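Local coordinates for thiosulfate sulfurtransferase (Pseudomonas aeruginosa, PDB 1YT8), which probably transfers sulfur from thiosulfate to cyanide, as a sulfurtransferase built from repeated rhodanese-like domains, at residues 294-303 / 355-366. Residues are numbered along the deposited sequence; the frame is centred on the assembly and turned at random.
Sequences YEAGHLPGSR and LSEADFSERGAW
OE2 of E362 accepts from two waters. One also bonds H298 NE2 and A365 O, the other S302 O. H298 and E362 also form a single antiparallel bridge, a hydrogen-bonded pair. H298 N gives to E362 O at 2.7 Å, and E362 N returns to H298 O at 2.9 Å. The H298 ring is sandwiched: E362 O lies over one face and the Y294 ring over the other. H298 chi1 of 56°, with CG between the backbone N and the carbonyl carbon, sets the ring between the two. G364 N makes a nearly straight bond to E295 O (2.9 Å), on a lone pair. R303 runs extended across one face of W366. Its CG sits 3.8 Å from the centroid of the six-membered ring, and its guanidinium lies almost parallel to the indole, 9° apart. L299 CD1 sits over the F360 ring face, 3.7 Å from its centroid. L299 CD2 meets L355 CD2 tip to tip. In this rhodanese-family region, the contact lays the loop after strand 348-352 against the end of helix 291-296 and the turn leading into edge strand 303-304 of a five-stranded parallel sheet (order 1-5-4-2-3). L299, L355 and F360 also pack on V328 of strand 324-328.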
ATOM      1  N   TYR A 294       6.518 -16.514  -1.090  1.00 18.48           N
ATOM      2  CA  TYR A 294       5.086 -16.615  -1.325  1.00 20.44           C
ATOM      3  C   TYR A 294       4.808 -17.354  -2.637  1.00 20.42           C
ATOM      4  O   TYR A 294       4.068 -18.337  -2.657  1.00 19.33           O
ATOM      5  CB  TYR A 294       4.463 -15.218  -1.387  1.00 20.37           C
ATOM      6  CG  TYR A 294       2.983 -15.217  -1.709  1.00 22.38           C
ATOM      7  CD1 TYR A 294       2.031 -15.416  -0.709  1.00 22.40           C
ATOM      8  CD2 TYR A 294       2.536 -15.043  -3.021  1.00 21.80           C
ATOM      9  CE1 TYR A 294       0.664 -15.441  -1.009  1.00 22.94           C
ATOM     10  CE2 TYR A 294       1.174 -15.069  -3.332  1.00 21.59           C
ATOM     11  CZ  TYR A 294       0.246 -15.268  -2.320  1.00 23.04           C
ATOM     12  OH  TYR A 294      -1.097 -15.296  -2.621  1.00 20.89           O
ATOM     13  N   GLU A 295       5.404 -16.879  -3.727  1.00 21.78           N
ATOM     14  CA  GLU A 295       5.196 -17.499  -5.032  1.00 24.50           C
ATOM     15  C   GLU A 295       5.706 -18.934  -5.099  1.00 24.32           C
ATOM     16  O   GLU A 295       5.191 -19.745  -5.871  1.00 24.17           O
ATOM     17  CB  GLU A 295       5.835 -16.642  -6.133  1.00 26.46           C
ATOM     18  CG  GLU A 295       5.014 -15.392  -6.465  1.00 30.68           C
ATOM     19  CD  GLU A 295       5.689 -14.470  -7.469  1.00 34.64           C
ATOM     20  OE1 GLU A 295       6.155 -14.963  -8.519  1.00 37.67           O
ATOM     21  OE2 GLU A 295       5.741 -13.246  -7.215  1.00 36.57           O
ATOM     22  N   ALA A 296       6.707 -19.250  -4.282  1.00 23.70           N
ATOM     23  CA  ALA A 296       7.260 -20.602  -4.251  1.00 24.69           C
ATOM     24  C   ALA A 296       6.241 -21.565  -3.643  1.00 25.61           C
ATOM     25  O   ALA A 296       6.244 -22.759  -3.941  1.00 25.83           O
ATOM     26  CB  ALA A 296       8.549 -20.623  -3.437  1.00 25.20           C
ATOM     27  N   GLY A 297       5.370 -21.032  -2.791  1.00 23.46           N
ATOM     28  CA  GLY A 297       4.352 -21.841  -2.147  1.00 23.66           C
ATOM     29  C   GLY A 297       3.682 -21.081  -1.018  1.00 22.91           C
ATOM     30  O   GLY A 297       4.360 -20.554  -0.138  1.00 21.98           O
ATOM     31  N   HIS A 298       2.354 -21.025  -1.036  1.00 22.49           N
ATOM     32  CA  HIS A 298       1.610 -20.307  -0.007  1.00 23.34           C
ATOM     33  C   HIS A 298       0.258 -20.947   0.278  1.00 24.58           C
ATOM     34  O   HIS A 298      -0.223 -21.772  -0.500  1.00 23.44           O
ATOM     35  CB  HIS A 298       1.418 -18.848  -0.434  1.00 23.55           C
ATOM     36  CG  HIS A 298       0.743 -18.685  -1.761  1.00 21.58           C
ATOM     37  ND1 HIS A 298      -0.623 -18.782  -1.923  1.00 22.76           N
ATOM     38  CD2 HIS A 298       1.247 -18.422  -2.990  1.00 19.25           C
ATOM     39  CE1 HIS A 298      -0.931 -18.585  -3.192  1.00 20.50           C
ATOM     40  NE2 HIS A 298       0.187 -18.365  -3.861  1.00 23.04           N
ATOM     41  N   LEU A 299      -0.348 -20.563   1.398  1.00 23.70           N
ATOM     42  CA  LEU A 299      -1.644 -21.109   1.785  1.00 24.23           C
ATOM     43  C   LEU A 299      -2.756 -20.636   0.868  1.00 24.35           C
ATOM     44  O   LEU A 299      -2.810 -19.465   0.494  1.00 22.30           O
ATOM     45  CB  LEU A 299      -1.997 -20.718   3.223  1.00 25.34           C
ATOM     46  CG  LEU A 299      -1.558 -21.654   4.350  1.00 26.52           C
ATOM     47  CD1 LEU A 299      -0.043 -21.711   4.434  1.00 27.76           C
ATOM     48  CD2 LEU A 299      -2.144 -21.156   5.656  1.00 27.37           C
ATOM     49  N   PRO A 300      -3.665 -21.546   0.490  1.00 25.34           N
ATOM     50  CA  PRO A 300      -4.767 -21.151  -0.388  1.00 24.29           C
ATOM     51  C   PRO A 300      -5.578 -20.049   0.282  1.00 22.91           C
ATOM     52  O   PRO A 300      -5.859 -20.119   1.481  1.00 22.55           O
ATOM     53  CB  PRO A 300      -5.569 -22.443  -0.536  1.00 26.10           C
ATOM     54  CG  PRO A 300      -4.511 -23.504  -0.429  1.00 26.99           C
ATOM     55  CD  PRO A 300      -3.675 -23.001   0.728  1.00 26.88           C
ATOM     56  N   GLY A 301      -5.936 -19.025  -0.485  1.00 21.71           N
ATOM     57  CA  GLY A 301      -6.724 -17.938   0.064  1.00 22.58           C
ATOM     58  C   GLY A 301      -5.920 -16.822   0.700  1.00 21.35           C
ATOM     59  O   GLY A 301      -6.482 -15.791   1.070  1.00 23.17           O
ATOM     60  N   SER A 302      -4.610 -17.013   0.834  1.00 21.06           N
ATOM     61  CA  SER A 302      -3.773 -15.985   1.439  1.00 18.01           C
ATOM     62  C   SER A 302      -3.251 -15.003   0.398  1.00 17.48           C
ATOM     63  O   SER A 302      -3.071 -15.350  -0.771  1.00 17.59           O
ATOM     64  CB  SER A 302      -2.601 -16.621   2.203  1.00 16.40           C
ATOM     65  OG  SER A 302      -1.699 -17.291   1.338  1.00 17.88           O
ATOM     66  N   ARG A 303      -3.032 -13.766   0.833  1.00 18.62           N
ATOM     67  CA  ARG A 303      -2.529 -12.704  -0.029  1.00 18.97           C
ATOM     68  C   ARG A 303      -1.097 -12.398   0.390  1.00 18.48           C
ATOM     69  O   ARG A 303      -0.752 -12.520   1.565  1.00 19.85           O
ATOM     70  CB  ARG A 303      -3.393 -11.446   0.125  1.00 18.64           C
ATOM     71  CG  ARG A 303      -2.884 -10.232  -0.650  1.00 19.85           C
ATOM     72  CD  ARG A 303      -3.797  -9.014  -0.496  1.00 20.95           C
ATOM     73  NE  ARG A 303      -3.306  -7.891  -1.289  1.00 22.15           N
ATOM     74  CZ  ARG A 303      -3.964  -6.754  -1.497  1.00 24.20           C
ATOM     75  NH1 ARG A 303      -5.167  -6.558  -0.970  1.00 23.69           N
ATOM     76  NH2 ARG A 303      -3.416  -5.809  -2.247  1.00 22.46           N
ATOM     77  N   LEU A 355       1.452 -24.813  11.241  1.00 28.65           N
ATOM     78  CA  LEU A 355       1.554 -25.014   9.801  1.00 29.71           C
ATOM     79  C   LEU A 355       2.759 -25.880   9.445  1.00 31.47           C
ATOM     80  O   LEU A 355       3.804 -25.806  10.091  1.00 31.61           O
ATOM     81  CB  LEU A 355       1.673 -23.669   9.079  1.00 27.85           C
ATOM     82  CG  LEU A 355       0.506 -22.687   9.211  1.00 27.39           C
ATOM     83  CD1 LEU A 355       0.843 -21.406   8.455  1.00 27.57           C
ATOM     84  CD2 LEU A 355      -0.768 -23.312   8.662  1.00 27.39           C
ATOM     85  N   SER A 356       2.601 -26.704   8.415  1.00 32.23           N
ATOM     86  CA  SER A 356       3.679 -27.569   7.954  1.00 34.44           C
ATOM     87  C   SER A 356       3.947 -27.228   6.494  1.00 34.77           C
ATOM     88  O   SER A 356       3.165 -26.513   5.866  1.00 33.29           O
ATOM     89  CB  SER A 356       3.284 -29.044   8.089  1.00 35.06           C
ATOM     90  OG  SER A 356       2.198 -29.366   7.239  1.00 38.46           O
ATOM     91  N   GLU A 357       5.049 -27.737   5.955  1.00 35.78           N
ATOM     92  CA  GLU A 357       5.417 -27.464   4.572  1.00 36.50           C
ATOM     93  C   GLU A 357       4.307 -27.811   3.581  1.00 35.82           C
ATOM     94  O   GLU A 357       4.174 -27.172   2.535  1.00 35.41           O
ATOM     95  CB  GLU A 357       6.691 -28.235   4.218  1.00 39.95           C
ATOM     96  CG  GLU A 357       7.819 -28.041   5.227  1.00 44.71           C
ATOM     97  CD  GLU A 357       9.087 -28.785   4.843  1.00 48.11           C
ATOM     98  OE1 GLU A 357       8.992 -29.976   4.478  1.00 50.06           O
ATOM     99  OE2 GLU A 357      10.181 -28.182   4.915  1.00 50.84           O
ATOM    100  N   ALA A 358       3.504 -28.815   3.918  1.00 34.77           N
ATOM    101  CA  ALA A 358       2.415 -29.252   3.051  1.00 34.18           C
ATOM    102  C   ALA A 358       1.293 -28.225   2.907  1.00 33.46           C
ATOM    103  O   ALA A 358       0.583 -28.218   1.902  1.00 33.46           O
ATOM    104  CB  ALA A 358       1.845 -30.570   3.563  1.00 35.15           C
ATOM    105  N   ASP A 359       1.133 -27.360   3.905  1.00 31.94           N
ATOM    106  CA  ASP A 359       0.081 -26.346   3.872  1.00 31.97           C
ATOM    107  C   ASP A 359       0.339 -25.223   2.864  1.00 31.42           C
ATOM    108  O   ASP A 359      -0.587 -24.525   2.452  1.00 31.05           O
ATOM    109  CB  ASP A 359      -0.118 -25.753   5.271  1.00 31.19           C
ATOM    110  CG  ASP A 359      -0.569 -26.791   6.283  1.00 31.30           C
ATOM    111  OD1 ASP A 359      -1.575 -27.482   6.018  1.00 33.07           O
ATOM    112  OD2 ASP A 359       0.078 -26.915   7.342  1.00 29.35           O
ATOM    113  N   PHE A 360       1.598 -25.048   2.476  1.00 31.17           N
ATOM    114  CA  PHE A 360       1.973 -24.025   1.502  1.00 32.41           C
ATOM    115  C   PHE A 360       1.897 -24.681   0.128  1.00 32.05           C
ATOM    116  O   PHE A 360       2.895 -24.793  -0.583  1.00 32.06           O
ATOM    117  CB  PHE A 360       3.394 -23.538   1.792  1.00 33.13           C
ATOM    118  CG  PHE A 360       3.535 -22.832   3.114  1.00 35.19           C
ATOM    119  CD1 PHE A 360       3.484 -21.443   3.186  1.00 35.24           C
ATOM    120  CD2 PHE A 360       3.686 -23.556   4.294  1.00 35.68           C
ATOM    121  CE1 PHE A 360       3.582 -20.787   4.413  1.00 35.98           C
ATOM    122  CE2 PHE A 360       3.783 -22.909   5.525  1.00 35.70           C
ATOM    123  CZ  PHE A 360       3.731 -21.522   5.583  1.00 35.73           C
ATOM    124  N   SER A 361       0.689 -25.106  -0.233  1.00 31.91           N
ATOM    125  CA  SER A 361       0.436 -25.806  -1.486  1.00 31.88           C
ATOM    126  C   SER A 361       0.200 -24.964  -2.740  1.00 32.26           C
ATOM    127  O   SER A 361       0.571 -25.376  -3.839  1.00 32.14           O
ATOM    128  CB  SER A 361      -0.747 -26.756  -1.288  1.00 31.88           C
ATOM    129  OG  SER A 361      -1.866 -26.069  -0.749  1.00 32.42           O
ATOM    130  N   GLU A 362      -0.416 -23.798  -2.582  1.00 30.56           N
ATOM    131  CA  GLU A 362      -0.707 -22.931  -3.721  1.00 30.38           C
ATOM    132  C   GLU A 362       0.551 -22.207  -4.201  1.00 30.51           C
ATOM    133  O   GLU A 362       1.306 -21.658  -3.399  1.00 29.11           O
ATOM    134  CB  GLU A 362      -1.797 -21.930  -3.327  1.00 31.72           C
ATOM    135  CG  GLU A 362      -2.471 -21.231  -4.490  1.00 32.95           C
ATOM    136  CD  GLU A 362      -3.655 -20.394  -4.041  1.00 34.70           C
ATOM    137  OE1 GLU A 362      -4.629 -20.978  -3.520  1.00 35.52           O
ATOM    138  OE2 GLU A 362      -3.611 -19.156  -4.202  1.00 34.94           O
ATOM    139  N   ARG A 363       0.771 -22.194  -5.512  1.00 29.67           N
ATOM    140  CA  ARG A 363       1.966 -21.568  -6.064  1.00 30.77           C
ATOM    141  C   ARG A 363       1.698 -20.467  -7.083  1.00 29.46           C
ATOM    142  O   ARG A 363       0.646 -20.430  -7.718  1.00 30.46           O
ATOM    143  CB  ARG A 363       2.852 -22.649  -6.686  1.00 34.28           C
ATOM    144  CG  ARG A 363       2.962 -23.876  -5.794  1.00 38.75           C
ATOM    145  CD  ARG A 363       3.980 -24.891  -6.278  1.00 42.29           C
ATOM    146  NE  ARG A 363       3.910 -26.115  -5.478  1.00 46.33           N
ATOM    147  CZ  ARG A 363       4.102 -26.168  -4.163  1.00 48.28           C
ATOM    148  NH1 ARG A 363       4.384 -25.065  -3.480  1.00 48.76           N
ATOM    149  NH2 ARG A 363       3.999 -27.325  -3.522  1.00 48.78           N
ATOM    150  N   GLY A 364       2.667 -19.570  -7.229  1.00 27.70           N
ATOM    151  CA  GLY A 364       2.527 -18.476  -8.173  1.00 26.97           C
ATOM    152  C   GLY A 364       2.106 -17.171  -7.528  1.00 25.05           C
ATOM    153  O   GLY A 364       1.950 -17.082  -6.309  1.00 23.13           O
ATOM    154  N   ALA A 365       1.919 -16.152  -8.357  1.00 24.85           N
ATOM    155  CA  ALA A 365       1.517 -14.836  -7.884  1.00 24.90           C
ATOM    156  C   ALA A 365       0.082 -14.848  -7.368  1.00 25.13           C
ATOM    157  O   ALA A 365      -0.720 -15.705  -7.744  1.00 24.61           O
ATOM    158  CB  ALA A 365       1.658 -13.820  -9.005  1.00 24.06           C
ATOM    159  N   TRP A 366      -0.233 -13.892  -6.499  1.00 26.80           N
ATOM    160  CA  TRP A 366      -1.574 -13.777  -5.934  1.00 26.69           C
ATOM    161  C   TRP A 366      -2.567 -13.376  -7.022  1.00 26.88           C
ATOM    162  O   TRP A 366      -2.286 -12.498  -7.834  1.00 24.92           O
ATOM    163  CB  TRP A 366      -1.584 -12.722  -4.822  1.00 29.60           C
ATOM    164  CG  TRP A 366      -2.941 -12.454  -4.226  1.00 33.10           C
ATOM    165  CD1 TRP A 366      -3.735 -13.342  -3.558  1.00 33.51           C
ATOM    166  CD2 TRP A 366      -3.647 -11.205  -4.224  1.00 33.75           C
ATOM    167  NE1 TRP A 366      -4.890 -12.724  -3.136  1.00 33.67           N
ATOM    168  CE2 TRP A 366      -4.862 -11.413  -3.532  1.00 34.47           C
ATOM    169  CE3 TRP A 366      -3.370  -9.932  -4.740  1.00 35.19           C
ATOM    170  CZ2 TRP A 366      -5.800 -10.390  -3.339  1.00 35.29           C
ATOM    171  CZ3 TRP A 366      -4.304  -8.914  -4.549  1.00 35.25           C
ATOM    172  CH2 TRP A 366      -5.505  -9.153  -3.854  1.00 35.83           C
TER
HETATM  173  O   HOH W   1      -1.637 -18.044  -6.369  1.00 26.53           O
HETATM  174  O   HOH W   2      -6.750 -13.524  -0.921  1.00 24.80           O
HETATM  175  O   HOH W   3      -4.520 -16.964  -2.464  1.00 24.94           O
HETATM  176  O   HOH W   4      -6.666 -19.476  -3.404  1.00 25.88           O